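Local coordinates for protein histone-lysine N-methyltransferase, H3 lysine-9 specific SUVH4 (Arabidopsis thaliana, PDB 4QEO) that methylates histone H3 on a lysine whose mono- and dimethyl marks signal transcriptional repression, and binds methylated DNA, at residues P10-V14 against P61-H67; R68-E74 against D490-P494; V78-N82 against V108-M112; Y184-Y188 against R211-Q215. One frame throughout, in Å; residues are numbered along the deposited sequence.

Contact 1 of 4, residues P10-V14 against P61-H67; sequences PHLKV and PGIDVGH
The first turn of helix 10-30 packs on the loop that leads into strand 68-69 of the SRA domain, with the CA atoms of His11 and Gly62 3.9 Å apart. Residues 10-14 are helical, Val14 N bonding to Pro10 O at 2.9 Å. The CA-CB bond of Pro10 points toward the loop, and Pro10 CB meets Pro61 CB at 3.7 Å and Gly62 N at 3.6 Å. His11 (chi1 m, chi2 77°) lays one ring face over Gly62, whose CA makes a CH-pi contact 3.8 Å from the centroid. At the ring edge His11 NE2 donates weakly to Asp64 OD1 (2.8 Å) and Asp64 OD2 (2.9 Å), while His11 ND1 is hydrogen-bonded to Glu9. Val14 (chi1 t) closes the turn, its CG2 3.5 Å from Gly62 O and 3.9 Å from Ile63 CG1. Gly62, at phi 90° and psi -6°, is needed twice over: a CB would jam against the preceding carbonyl and strike Pro10 O and Val14 CG2. Asp64 to His67 form a type II beta turn closed by His67 N to Asp64 O at 2.9 Å. With acidic partners at both ring nitrogens, His11 has surroundings that would favour a protonated imidazole.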
loop_
_atom_site.group_PDB
_atom_site.type_symbol
_atom_site.label_atom_id
_atom_site.label_comp_id
_atom_site.label_asym_id
_atom_site.label_seq_id
_atom_site.Cartn_x
_atom_site.Cartn_y
_atom_site.Cartn_z
ATOM N N PRO A 10 5.270 11.325 12.515
ATOM C CA PRO A 10 5.953 11.199 11.220
ATOM C C PRO A 10 5.544 10.017 10.333
ATOM O O PRO A 10 5.444 10.202 9.113
ATOM C CB PRO A 10 7.442 11.110 11.613
ATOM C CG PRO A 10 7.523 11.897 12.871
ATOM C CD PRO A 10 6.215 11.627 13.608
ATOM N N HIS A 11 5.330 8.834 10.902
ATOM C CA HIS A 11 4.879 7.704 10.093
ATOM C C HIS A 11 3.541 7.999 9.414
ATOM O O HIS A 11 3.320 7.651 8.252
ATOM C CB HIS A 11 4.789 6.421 10.930
ATOM C CG HIS A 11 6.117 5.950 11.433
ATOM N ND1 HIS A 11 6.753 6.534 12.507
ATOM C CD2 HIS A 11 6.947 4.978 10.985
ATOM C CE1 HIS A 11 7.913 5.932 12.708
ATOM N NE2 HIS A 11 8.053 4.983 11.799
ATOM N N LEU A 12 2.644 8.658 10.130
ATOM C CA LEU A 12 1.360 8.994 9.529
ATOM C C LEU A 12 1.501 10.075 8.452
ATOM O O LEU A 12 0.788 10.063 7.443
ATOM C CB LEU A 12 0.347 9.403 10.601
ATOM C CG LEU A 12 -0.528 8.267 11.149
ATOM C CD1 LEU A 12 -0.212 6.906 10.499
ATOM C CD2 LEU A 12 -0.435 8.176 12.670
ATOM N N LYS A 13 2.413 11.014 8.662
ATOM C CA LYS A 13 2.671 12.036 7.642
ATOM C C LYS A 13 3.207 11.421 6.351
ATOM O O LYS A 13 2.823 11.843 5.243
ATOM C CB LYS A 13 3.642 13.095 8.161
ATOM C CG LYS A 13 3.053 13.946 9.283
ATOM C CD LYS A 13 4.106 14.827 9.917
ATOM C CE LYS A 13 4.666 15.834 8.929
ATOM N NZ LYS A 13 5.739 16.667 9.542
ATOM N N VAL A 14 4.110 10.446 6.505
ATOM C CA VAL A 14 4.627 9.683 5.374
ATOM C C VAL A 14 3.472 8.956 4.681
ATOM O O VAL A 14 3.290 9.080 3.458
ATOM C CB VAL A 14 5.729 8.666 5.798
ATOM C CG1 VAL A 14 6.064 7.719 4.640
ATOM C CG2 VAL A 14 7.018 9.416 6.267
ATOM N N PRO A 61 12.420 11.125 9.412
ATOM C CA PRO A 61 11.389 10.711 10.372
ATOM C C PRO A 61 10.226 10.063 9.638
ATOM O O PRO A 61 9.734 10.590 8.625
ATOM C CB PRO A 61 10.969 12.031 11.026
ATOM C CG PRO A 61 12.225 12.890 10.934
ATOM C CD PRO A 61 12.816 12.535 9.586
ATOM N N GLY A 62 9.824 8.894 10.122
ATOM C CA GLY A 62 8.677 8.200 9.564
ATOM C C GLY A 62 9.057 7.257 8.438
ATOM O O GLY A 62 8.213 6.528 7.937
ATOM N N ILE A 63 10.325 7.267 8.030
ATOM C CA ILE A 63 10.807 6.285 7.057
ATOM C C ILE A 63 11.834 5.396 7.731
ATOM O O ILE A 63 13.013 5.764 7.876
ATOM C CB ILE A 63 11.410 6.948 5.802
ATOM C CG1 ILE A 63 10.348 7.831 5.141
ATOM C CG2 ILE A 63 11.938 5.882 4.823
ATOM C CD1 ILE A 63 10.816 8.582 3.915
ATOM N N ASP A 64 11.362 4.237 8.177
ATOM C CA ASP A 64 12.181 3.333 8.963
ATOM C C ASP A 64 13.045 2.515 8.038
ATOM O O ASP A 64 12.714 2.302 6.871
ATOM C CB ASP A 64 11.318 2.359 9.771
ATOM C CG ASP A 64 10.372 3.056 10.747
ATOM O OD1 ASP A 64 10.713 4.130 11.289
ATOM O OD2 ASP A 64 9.288 2.491 10.977
ATOM N N VAL A 65 14.162 2.048 8.568
ATOM C CA VAL A 65 14.962 1.070 7.860
ATOM C C VAL A 65 14.094 -0.142 7.526
ATOM O O VAL A 65 13.361 -0.669 8.381
ATOM C CB VAL A 65 16.199 0.657 8.693
ATOM C CG1 VAL A 65 17.004 -0.427 7.966
ATOM C CG2 VAL A 65 17.068 1.869 8.966
ATOM N N GLY A 66 14.162 -0.566 6.274
ATOM C CA GLY A 66 13.283 -1.602 5.751
ATOM C C GLY A 66 12.108 -1.069 4.945
ATOM O O GLY A 66 11.384 -1.836 4.300
ATOM N N HIS A 67 11.884 0.239 4.986
ATOM C CA HIS A 67 10.750 0.804 4.248
ATOM C C HIS A 67 10.726 0.383 2.776
ATOM O O HIS A 67 11.730 0.505 2.086
ATOM C CB HIS A 67 10.775 2.325 4.315
ATOM C CG HIS A 67 9.517 2.951 3.812
ATOM N ND1 HIS A 67 8.468 3.268 4.647
ATOM C CD2 HIS A 67 9.109 3.258 2.556
ATOM C CE1 HIS A 67 7.472 3.764 3.928
ATOM N NE2 HIS A 67 7.832 3.765 2.658
#

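Contact 2 of 4, residues R68-E74 against D490-P494; sequences RFFSRAE and DNISP. With nucleotides of chain B.
This is the seam between the SRA and SET domains, formed by the strand end, turn and first helical residues of segment 68-74, which also bind DNA phosphates. Strand 68-69 gives way to a turn at Phe70 (phi -100°, psi 1°), and Ser71 is the N-cap of helix 72-78, with Glu74 N bonded to Ser71 OG at 2.9 Å. Segment 490-494 is an extended loop after strand 483-488; Phe70 and Asn491 have CA atoms 7.6 Å apart, Arg68 and Ser493 7.8 Å. Phe70 (chi1 m, chi2 75°) takes Asn491 CB over its ring face, 3.4 Å from the centroid, a CH-pi contact; Tyr374 also meets this ring. Asn491 ND2 donates weakly to Glu74 OE1 (3.1 Å) while its OD1 accepts from Ala377 N. Glu74 OE2 receives Phe70 N at 2.9 Å, so one carboxylate serves the backbone and the neighbouring domain. Arg68 CD touches Ser493 OG at 3.3 Å. Arg72 N donates to DT9 of chain B OP1 (3.0 Å) and Arg72 NH1 to DA8 of chain B OP1 (3.0 Å). Both Arg72 bonds end on phosphate oxygens, a recognition of the DNA backbone, whereas a CH-pi contact, van der Waals contacts and one weak hydrogen bond join the domains.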
loop_
_atom_site.group_PDB
_atom_site.type_symbol
_atom_site.label_atom_id
_atom_site.label_comp_id
_atom_site.label_asym_id
_atom_site.label_seq_id
_atom_site.Cartn_x
_atom_site.Cartn_y
_atom_site.Cartn_z
ATOM N N ARG A 68 9.590 -0.126 2.301
ATOM C CA ARG A 68 9.466 -0.511 0.907
ATOM C C ARG A 68 8.799 0.567 0.059
ATOM O O ARG A 68 7.678 0.978 0.333
ATOM C CB ARG A 68 8.660 -1.794 0.775
ATOM C CG ARG A 68 9.357 -3.030 1.274
ATOM C CD ARG A 68 8.808 -4.233 0.545
ATOM N NE ARG A 68 9.603 -5.437 0.753
ATOM C CZ ARG A 68 9.300 -6.390 1.627
ATOM N NH1 ARG A 68 8.223 -6.275 2.386
ATOM N NH2 ARG A 68 10.079 -7.458 1.740
ATOM N N PHE A 69 9.496 1.006 -0.983
ATOM C CA PHE A 69 8.948 1.947 -1.946
ATOM C C PHE A 69 8.557 1.160 -3.183
ATOM O O PHE A 69 9.232 0.197 -3.537
ATOM C CB PHE A 69 9.982 3.017 -2.323
ATOM C CG PHE A 69 10.312 3.976 -1.213
ATOM C CD1 PHE A 69 9.433 4.998 -0.869
ATOM C CD2 PHE A 69 11.513 3.874 -0.534
ATOM C CE1 PHE A 69 9.752 5.894 0.149
ATOM C CE2 PHE A 69 11.853 4.763 0.480
ATOM C CZ PHE A 69 10.979 5.777 0.825
ATOM N N PHE A 70 7.470 1.557 -3.841
ATOM C CA PHE A 70 6.958 0.781 -4.977
ATOM C C PHE A 70 7.354 1.371 -6.330
ATOM O O PHE A 70 7.035 0.813 -7.380
ATOM C CB PHE A 70 5.435 0.559 -4.832
ATOM C CG PHE A 70 5.086 -0.336 -3.669
ATOM C CD1 PHE A 70 5.154 0.142 -2.370
ATOM C CD2 PHE A 70 4.754 -1.655 -3.867
ATOM C CE1 PHE A 70 4.875 -0.674 -1.297
ATOM C CE2 PHE A 70 4.464 -2.473 -2.790
ATOM C CZ PHE A 70 4.528 -1.982 -1.508
ATOM N N SER A 71 8.101 2.475 -6.292
ATOM C CA SER A 71 8.590 3.129 -7.504
ATOM C C SER A 71 9.663 4.167 -7.152
ATOM O O SER A 71 9.733 4.603 -6.000
ATOM C CB SER A 71 7.432 3.812 -8.237
ATOM O OG SER A 71 7.005 4.968 -7.530
ATOM N N ARG A 72 10.512 4.547 -8.115
ATOM C CA ARG A 72 11.463 5.648 -7.902
ATOM C C ARG A 72 10.668 6.933 -7.622
ATOM O O ARG A 72 11.016 7.753 -6.748
ATOM C CB ARG A 72 12.406 5.824 -9.123
ATOM C CG ARG A 72 13.476 4.708 -9.307
ATOM C CD ARG A 72 14.587 4.773 -8.187
ATOM N NE ARG A 72 15.125 6.128 -8.156
ATOM C CZ ARG A 72 16.269 6.494 -8.729
ATOM N NH1 ARG A 72 17.056 5.593 -9.313
ATOM N NH2 ARG A 72 16.631 7.767 -8.697
ATOM N N ALA A 73 9.548 7.065 -8.335
ATOM C CA ALA A 73 8.671 8.229 -8.197
ATOM C C ALA A 73 8.171 8.433 -6.767
ATOM O O ALA A 73 8.106 9.559 -6.302
ATOM C CB ALA A 73 7.479 8.134 -9.181
ATOM N N GLU A 74 7.804 7.350 -6.078
ATOM C CA GLU A 74 7.329 7.453 -4.689
ATOM C C GLU A 74 8.383 8.113 -3.799
ATOM O O GLU A 74 8.076 8.972 -2.940
ATOM C CB GLU A 74 7.025 6.066 -4.120
ATOM C CG GLU A 74 5.609 5.625 -4.194
ATOM C CD GLU A 74 5.293 4.546 -3.167
ATOM O OE1 GLU A 74 4.099 4.333 -2.879
ATOM O OE2 GLU A 74 6.240 3.928 -2.630
ATOM N N ASP A 490 -3.308 1.681 1.087
ATOM C CA ASP A 490 -1.886 1.855 0.874
ATOM C C ASP A 490 -1.391 0.715 0.029
ATOM O O ASP A 490 -2.070 -0.303 -0.113
ATOM C CB ASP A 490 -1.156 1.822 2.219
ATOM C CG ASP A 490 -1.698 2.838 3.198
ATOM O OD1 ASP A 490 -1.618 4.052 2.902
ATOM O OD2 ASP A 490 -2.193 2.425 4.264
ATOM N N ASN A 491 -0.195 0.873 -0.528
ATOM C CA ASN A 491 0.513 -0.268 -1.073
ATOM C C ASN A 491 0.930 -1.189 0.081
ATOM O O ASN A 491 1.606 -0.765 1.023
ATOM C CB ASN A 491 1.730 0.204 -1.878
ATOM C CG ASN A 491 1.332 0.989 -3.118
ATOM O OD1 ASN A 491 0.447 0.572 -3.857
ATOM N ND2 ASN A 491 1.966 2.140 -3.333
ATOM N N ILE A 492 0.521 -2.448 0.008
ATOM C CA ILE A 492 0.734 -3.392 1.100
ATOM C C ILE A 492 1.752 -4.451 0.684
ATOM O O ILE A 492 1.679 -4.986 -0.425
ATOM C CB ILE A 492 -0.624 -4.037 1.520
ATOM C CG1 ILE A 492 -1.597 -2.928 1.944
ATOM C CG2 ILE A 492 -0.428 -5.058 2.627
ATOM C CD1 ILE A 492 -3.042 -3.368 2.131
ATOM N N SER A 493 2.717 -4.727 1.558
ATOM C CA SER A 493 3.739 -5.733 1.277
ATOM C C SER A 493 3.295 -7.099 1.793
ATOM O O SER A 493 2.449 -7.180 2.682
ATOM C CB SER A 493 5.073 -5.349 1.940
ATOM O OG SER A 493 5.632 -4.180 1.367
ATOM N N PRO A 494 3.882 -8.180 1.255
ATOM C CA PRO A 494 3.587 -9.534 1.741
ATOM C C PRO A 494 3.795 -9.689 3.258
ATOM O O PRO A 494 4.716 -9.097 3.808
ATOM C CB PRO A 494 4.597 -10.391 0.981
ATOM C CG PRO A 494 4.811 -9.649 -0.299
ATOM C CD PRO A 494 4.760 -8.200 0.071
ATOM P P DA B 8 17.199 2.608 -11.584
ATOM O OP1 DA B 8 17.306 2.686 -10.162
ATOM O OP2 DA B 8 16.607 1.460 -12.171
ATOM O "O5'" DA B 8 16.312 3.869 -11.921
ATOM C "C5'" DA B 8 15.721 4.006 -13.199
ATOM C "C4'" DA B 8 14.268 4.371 -13.060
ATOM O "O4'" DA B 8 13.846 5.032 -14.257
ATOM C "C3'" DA B 8 13.348 3.169 -12.935
ATOM O "O3'" DA B 8 12.161 3.551 -12.244
ATOM C "C2'" DA B 8 13.150 2.769 -14.383
ATOM C "C1'" DA B 8 13.312 4.079 -15.153
ATOM N N9 DA B 8 14.181 4.045 -16.323
ATOM C C8 DA B 8 15.321 3.317 -16.534
ATOM N N7 DA B 8 15.898 3.562 -17.682
ATOM C C5 DA B 8 15.094 4.530 -18.259
ATOM C C6 DA B 8 15.165 5.214 -19.484
ATOM N N6 DA B 8 16.130 5.028 -20.380
ATOM N N1 DA B 8 14.207 6.120 -19.750
ATOM C C2 DA B 8 13.237 6.307 -18.854
ATOM N N3 DA B 8 13.066 5.736 -17.669
ATOM C C4 DA B 8 14.038 4.843 -17.429
ATOM P P DT B 9 11.054 2.588 -11.752
ATOM O OP1 DT B 9 10.283 3.246 -10.762
ATOM O OP2 DT B 9 11.654 1.324 -11.471
ATOM O "O5'" DT B 9 10.167 2.434 -13.054
ATOM C "C5'" DT B 9 9.334 3.504 -13.502
ATOM C "C4'" DT B 9 8.813 3.249 -14.897
ATOM O "O4'" DT B 9 9.860 3.397 -15.851
ATOM C "C3'" DT B 9 8.229 1.860 -15.160
ATOM O "O3'" DT B 9 6.818 1.912 -15.041
ATOM C "C2'" DT B 9 8.633 1.550 -16.590
ATOM C "C1'" DT B 9 9.454 2.748 -17.027
ATOM N N1 DT B 9 10.660 2.440 -17.786
ATOM C C2 DT B 9 10.864 3.078 -18.986
ATOM O O2 DT B 9 10.060 3.843 -19.476
ATOM N N3 DT B 9 12.048 2.771 -19.597
ATOM C C4 DT B 9 13.029 1.927 -19.132
ATOM O O4 DT B 9 14.047 1.766 -19.782
ATOM C C5 DT B 9 12.760 1.313 -17.858
ATOM C C7 DT B 9 13.762 0.363 -17.284
ATOM C C6 DT B 9 11.611 1.608 -17.249
#

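Contact 3 of 4, residues V78-N82 against V108-M112; sequences VGFHN and VSIVM
A buried side-chain contact joins the loop after helix 72-78 to strand 106-112 in the main sheet of the SRA domain. The backbones stay apart, the nearest CA atoms being those of His81 and Ser109 at 6.4 Å. Gly79 leaves the helix with positive phi (92°, psi 11°), and the chain then becomes extended at His81 (phi -146°, psi 117°). His81 (chi1 t, chi2 98°) spans the gap: His81 ND1 and Ser109 OG share a nearly straight hydrogen bond of 2.8 Å, and Ser109 takes chi1 t to meet the ring edge. Val111, two residues on and also pointing toward the loop, sets CG2 over one face of the His81 ring, a CH-pi contact 3.8 Å from the centroid. Val108 and Ser109 both face Asp89 in a classic beta bulge on the border with strand 88-91, and Asp89 also accepts from Asn82 N. The strand belongs to the curled sheet of the SRA fold, where it runs parallel to strand 165-172. Phe80 (chi1 t) lies beside the bond, its CE1 4.0 Å from Ser109 OG; it makes a cation-pi contact with Arg166, whose NH2 bonds to Phe80 O. At the far nitrogen, His81 NE2 bonds to Asn86 O.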
loop_
_atom_site.group_PDB
_atom_site.type_symbol
_atom_site.label_atom_id
_atom_site.label_comp_id
_atom_site.label_asym_id
_atom_site.label_seq_id
_atom_site.Cartn_x
_atom_site.Cartn_y
_atom_site.Cartn_z
ATOM N N VAL A 78 8.027 11.664 -1.569
ATOM C CA VAL A 78 8.291 11.961 -0.153
ATOM C C VAL A 78 9.499 12.882 0.094
ATOM O O VAL A 78 9.635 13.487 1.160
ATOM C CB VAL A 78 8.413 10.687 0.697
ATOM C CG1 VAL A 78 7.125 9.897 0.622
ATOM C CG2 VAL A 78 9.537 9.852 0.221
ATOM N N GLY A 79 10.368 13.005 -0.895
ATOM C CA GLY A 79 11.569 13.803 -0.725
ATOM C C GLY A 79 12.754 12.979 -0.233
ATOM O O GLY A 79 13.782 13.544 0.142
ATOM N N PHE A 80 12.598 11.655 -0.258
ATOM C CA PHE A 80 13.624 10.682 0.170
ATOM C C PHE A 80 14.787 10.596 -0.832
ATOM O O PHE A 80 15.966 10.500 -0.449
ATOM C CB PHE A 80 12.950 9.305 0.340
ATOM C CG PHE A 80 13.887 8.185 0.734
ATOM C CD1 PHE A 80 14.550 7.440 -0.231
ATOM C CD2 PHE A 80 14.078 7.857 2.077
ATOM C CE1 PHE A 80 15.408 6.390 0.134
ATOM C CE2 PHE A 80 14.928 6.811 2.455
ATOM C CZ PHE A 80 15.600 6.082 1.487
ATOM N N HIS A 81 14.445 10.590 -2.114
ATOM C CA HIS A 81 15.437 10.609 -3.192
ATOM C C HIS A 81 14.823 11.409 -4.340
ATOM O O HIS A 81 13.800 11.019 -4.908
ATOM C CB HIS A 81 15.787 9.177 -3.621
ATOM C CG HIS A 81 17.023 9.067 -4.467
ATOM N ND1 HIS A 81 18.256 8.717 -3.947
ATOM C CD2 HIS A 81 17.210 9.240 -5.800
ATOM C CE1 HIS A 81 19.149 8.686 -4.923
ATOM N NE2 HIS A 81 18.542 8.999 -6.057
ATOM N N ASN A 82 15.451 12.531 -4.675
ATOM C CA ASN A 82 14.793 13.576 -5.458
ATOM C C ASN A 82 14.980 13.560 -6.971
ATOM O O ASN A 82 14.519 14.463 -7.663
ATOM C CB ASN A 82 15.152 14.950 -4.892
ATOM C CG ASN A 82 14.589 15.150 -3.498
ATOM O OD1 ASN A 82 13.411 15.510 -3.334
ATOM N ND2 ASN A 82 15.416 14.885 -2.479
ATOM N N VAL A 108 23.596 12.240 0.019
ATOM C CA VAL A 108 22.716 11.854 1.119
ATOM C C VAL A 108 21.996 10.530 0.888
ATOM O O VAL A 108 21.581 9.894 1.845
ATOM C CB VAL A 108 21.666 12.942 1.474
ATOM C CG1 VAL A 108 22.383 14.238 1.885
ATOM C CG2 VAL A 108 20.673 13.176 0.322
ATOM N N SER A 109 21.875 10.113 -0.374
ATOM C CA SER A 109 21.068 8.933 -0.720
ATOM C C SER A 109 21.533 8.332 -2.044
ATOM O O SER A 109 21.716 9.055 -3.039
ATOM C CB SER A 109 19.568 9.307 -0.789
ATOM O OG SER A 109 18.769 8.204 -1.212
ATOM N N ILE A 110 21.744 7.015 -2.056
ATOM C CA ILE A 110 22.054 6.334 -3.310
ATOM C C ILE A 110 21.092 5.190 -3.560
ATOM O O ILE A 110 20.508 4.649 -2.639
ATOM C CB ILE A 110 23.518 5.795 -3.368
ATOM C CG1 ILE A 110 23.715 4.696 -2.314
ATOM C CG2 ILE A 110 24.503 6.942 -3.154
ATOM C CD1 ILE A 110 25.026 3.946 -2.443
ATOM N N VAL A 111 20.948 4.812 -4.826
ATOM C CA VAL A 111 20.101 3.681 -5.166
ATOM C C VAL A 111 20.928 2.641 -5.914
ATOM O O VAL A 111 21.595 2.960 -6.902
ATOM C CB VAL A 111 18.929 4.130 -6.073
ATOM C CG1 VAL A 111 18.085 2.932 -6.476
ATOM C CG2 VAL A 111 18.078 5.197 -5.367
ATOM N N MET A 112 20.878 1.393 -5.454
ATOM C CA MET A 112 21.559 0.303 -6.143
ATOM C C MET A 112 20.524 -0.554 -6.859
ATOM O O MET A 112 19.691 -1.204 -6.223
ATOM C CB MET A 112 22.325 -0.588 -5.142
ATOM C CG MET A 112 23.137 0.128 -4.084
ATOM S SD MET A 112 23.703 -0.991 -2.749
ATOM C CE MET A 112 24.286 -2.391 -3.712
#

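Contact 4 of 4, residues Y184-Y188 against R211-Q215; sequences YDGLY and RLEGQ
Two backbone carbonyls collect most of the polar contacts. Asp185 O accepts from Arg211 NE (2.8 Å) and Arg211 NH2 (2.9 Å), a bifurcated bond, two donors on one carbonyl oxygen, made by an extended side chain (chi1 to chi3 all t). Leu187 O accepts from Leu212 N (2.9 Å, nearly straight) and from Gln215 NE2 (2.9 Å). The same Gln215 amide presents OE1 to Leu187 N at 2.8 Å, so it pairs with both backbone groups of Leu187 as a strand would, and Gln215 NE2 also reaches Leu212 O at 2.9 Å. Gly186 (phi 107°, psi -177°) lies against this amide: its CA is 3.3 Å from Gln215 OE1, where a CB would clash. Tyr188 and Arg211 form an antiparallel non-hydrogen-bonded pair with CA atoms 4.1 Å apart and both side chains on one face of the sheet. There Arg211 CB sits over the Tyr188 ring, 3.7 Å from its centroid, in a CH-pi contact, and Tyr188 (chi1 m) sends OH to Ala123 O. Leu187 CB packs on Leu212 CD1 at 3.7 Å. Asp185 is salt-bridged to Arg169. This is antiparallel strand pairing in the curled SRA sheet, at the C-terminal end of strand 203-211, prolonged by a side chain that mimics backbone.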
loop_
_atom_site.group_PDB
_atom_site.type_symbol
_atom_site.label_atom_id
_atom_site.label_comp_id
_atom_site.label_asym_id
_atom_site.label_seq_id
_atom_site.Cartn_x
_atom_site.Cartn_y
_atom_site.Cartn_z
ATOM N N TYR A 184 14.602 0.721 1.417
ATOM C CA TYR A 184 15.594 1.486 2.153
ATOM C C TYR A 184 16.288 0.571 3.156
ATOM O O TYR A 184 15.644 0.039 4.065
ATOM C CB TYR A 184 14.925 2.661 2.876
ATOM C CG TYR A 184 15.852 3.354 3.850
ATOM C CD1 TYR A 184 17.128 3.749 3.456
ATOM C CD2 TYR A 184 15.448 3.630 5.154
ATOM C CE1 TYR A 184 17.992 4.370 4.343
ATOM C CE2 TYR A 184 16.300 4.255 6.046
ATOM C CZ TYR A 184 17.568 4.624 5.636
ATOM O OH TYR A 184 18.422 5.248 6.523
ATOM N N ASP A 185 17.604 0.406 3.015
ATOM C CA ASP A 185 18.317 -0.589 3.795
ATOM C C ASP A 185 19.176 -0.010 4.920
ATOM O O ASP A 185 19.958 -0.735 5.548
ATOM C CB ASP A 185 19.166 -1.465 2.862
ATOM C CG ASP A 185 18.314 -2.389 1.997
ATOM O OD1 ASP A 185 17.117 -2.586 2.315
ATOM O OD2 ASP A 185 18.838 -2.926 1.003
ATOM N N GLY A 186 19.035 1.287 5.172
ATOM C CA GLY A 186 19.748 1.916 6.276
ATOM C C GLY A 186 20.903 2.811 5.862
ATOM O O GLY A 186 21.168 3.012 4.665
ATOM N N LEU A 187 21.607 3.348 6.854
ATOM C CA LEU A 187 22.729 4.226 6.585
ATOM C C LEU A 187 24.043 3.438 6.392
ATOM O O LEU A 187 24.285 2.442 7.075
ATOM C CB LEU A 187 22.875 5.217 7.741
ATOM C CG LEU A 187 21.613 6.057 8.000
ATOM C CD1 LEU A 187 21.758 6.803 9.292
ATOM C CD2 LEU A 187 21.449 7.056 6.842
ATOM N N TYR A 188 24.877 3.901 5.464
ATOM C CA TYR A 188 26.219 3.351 5.239
ATOM C C TYR A 188 27.209 4.496 5.257
ATOM O O TYR A 188 26.898 5.609 4.829
ATOM C CB TYR A 188 26.313 2.663 3.862
ATOM C CG TYR A 188 25.589 1.323 3.721
ATOM C CD1 TYR A 188 24.212 1.216 3.872
ATOM C CD2 TYR A 188 26.302 0.167 3.378
ATOM C CE1 TYR A 188 23.553 -0.012 3.711
ATOM C CE2 TYR A 188 25.650 -1.063 3.208
ATOM C CZ TYR A 188 24.286 -1.147 3.377
ATOM O OH TYR A 188 23.647 -2.368 3.233
ATOM N N ARG A 211 27.860 -0.704 6.126
ATOM C CA ARG A 211 26.620 -0.388 6.823
ATOM C C ARG A 211 26.937 0.011 8.262
ATOM O O ARG A 211 27.770 -0.605 8.913
ATOM C CB ARG A 211 25.681 -1.599 6.804
ATOM C CG ARG A 211 24.247 -1.286 7.209
ATOM C CD ARG A 211 23.348 -2.437 6.843
ATOM N NE ARG A 211 21.925 -2.141 6.996
ATOM C CZ ARG A 211 21.219 -2.438 8.083
ATOM N NH1 ARG A 211 21.818 -2.993 9.138
ATOM N NH2 ARG A 211 19.923 -2.159 8.129
ATOM N N LEU A 212 26.283 1.057 8.740
ATOM C CA LEU A 212 26.505 1.553 10.090
ATOM C C LEU A 212 25.885 0.644 11.153
ATOM O O LEU A 212 24.889 -0.038 10.908
ATOM C CB LEU A 212 25.954 2.973 10.222
ATOM C CG LEU A 212 26.699 3.929 9.263
ATOM C CD1 LEU A 212 26.176 5.326 9.456
ATOM C CD2 LEU A 212 28.216 3.897 9.485
ATOM N N GLU A 213 26.501 0.643 12.334
ATOM C CA GLU A 213 26.004 -0.121 13.472
ATOM C C GLU A 213 24.775 0.591 14.038
ATOM O O GLU A 213 24.481 1.724 13.653
ATOM C CB GLU A 213 27.104 -0.210 14.535
ATOM C CG GLU A 213 28.425 -0.772 14.035
ATOM C CD GLU A 213 28.481 -2.296 14.002
ATOM O OE1 GLU A 213 27.641 -2.936 14.662
ATOM O OE2 GLU A 213 29.377 -2.847 13.310
ATOM N N GLY A 214 24.067 -0.052 14.960
ATOM C CA GLY A 214 22.906 0.570 15.584
ATOM C C GLY A 214 21.604 0.490 14.790
ATOM O O GLY A 214 20.634 1.192 15.078
ATOM N N GLN A 215 21.569 -0.362 13.777
ATOM C CA GLN A 215 20.380 -0.452 12.929
ATOM C C GLN A 215 19.840 -1.861 12.961
ATOM O O GLN A 215 20.552 -2.790 13.335
ATOM C CB GLN A 215 20.723 -0.051 11.469
ATOM C CG GLN A 215 21.492 1.236 11.364
ATOM C CD GLN A 215 21.739 1.655 9.915
ATOM O OE1 GLN A 215 20.920 2.352 9.326
ATOM N NE2 GLN A 215 22.872 1.231 9.343
#

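From the N terminus, contact 1 closes first, bringing the loop before strand 68-69 back onto the start of helix 10-30. Contact 2 opens directly after it and spans more than 400 residues, closing only in the SET domain. Contacts 3 and 4 are nested inside that span, one after the other, and both reach the main SRA sheet. Phe80 of contact 3 packs on Ile63 of contact 1, Phe69 of contact 2 and Tyr184 of contact 4. Contact 1 also meets contact 4 through probable hydrogen bonds of Gly66 and His67 with Tyr184, while Arg72 of contact 2 lies against His81 and Val111 of contact 3.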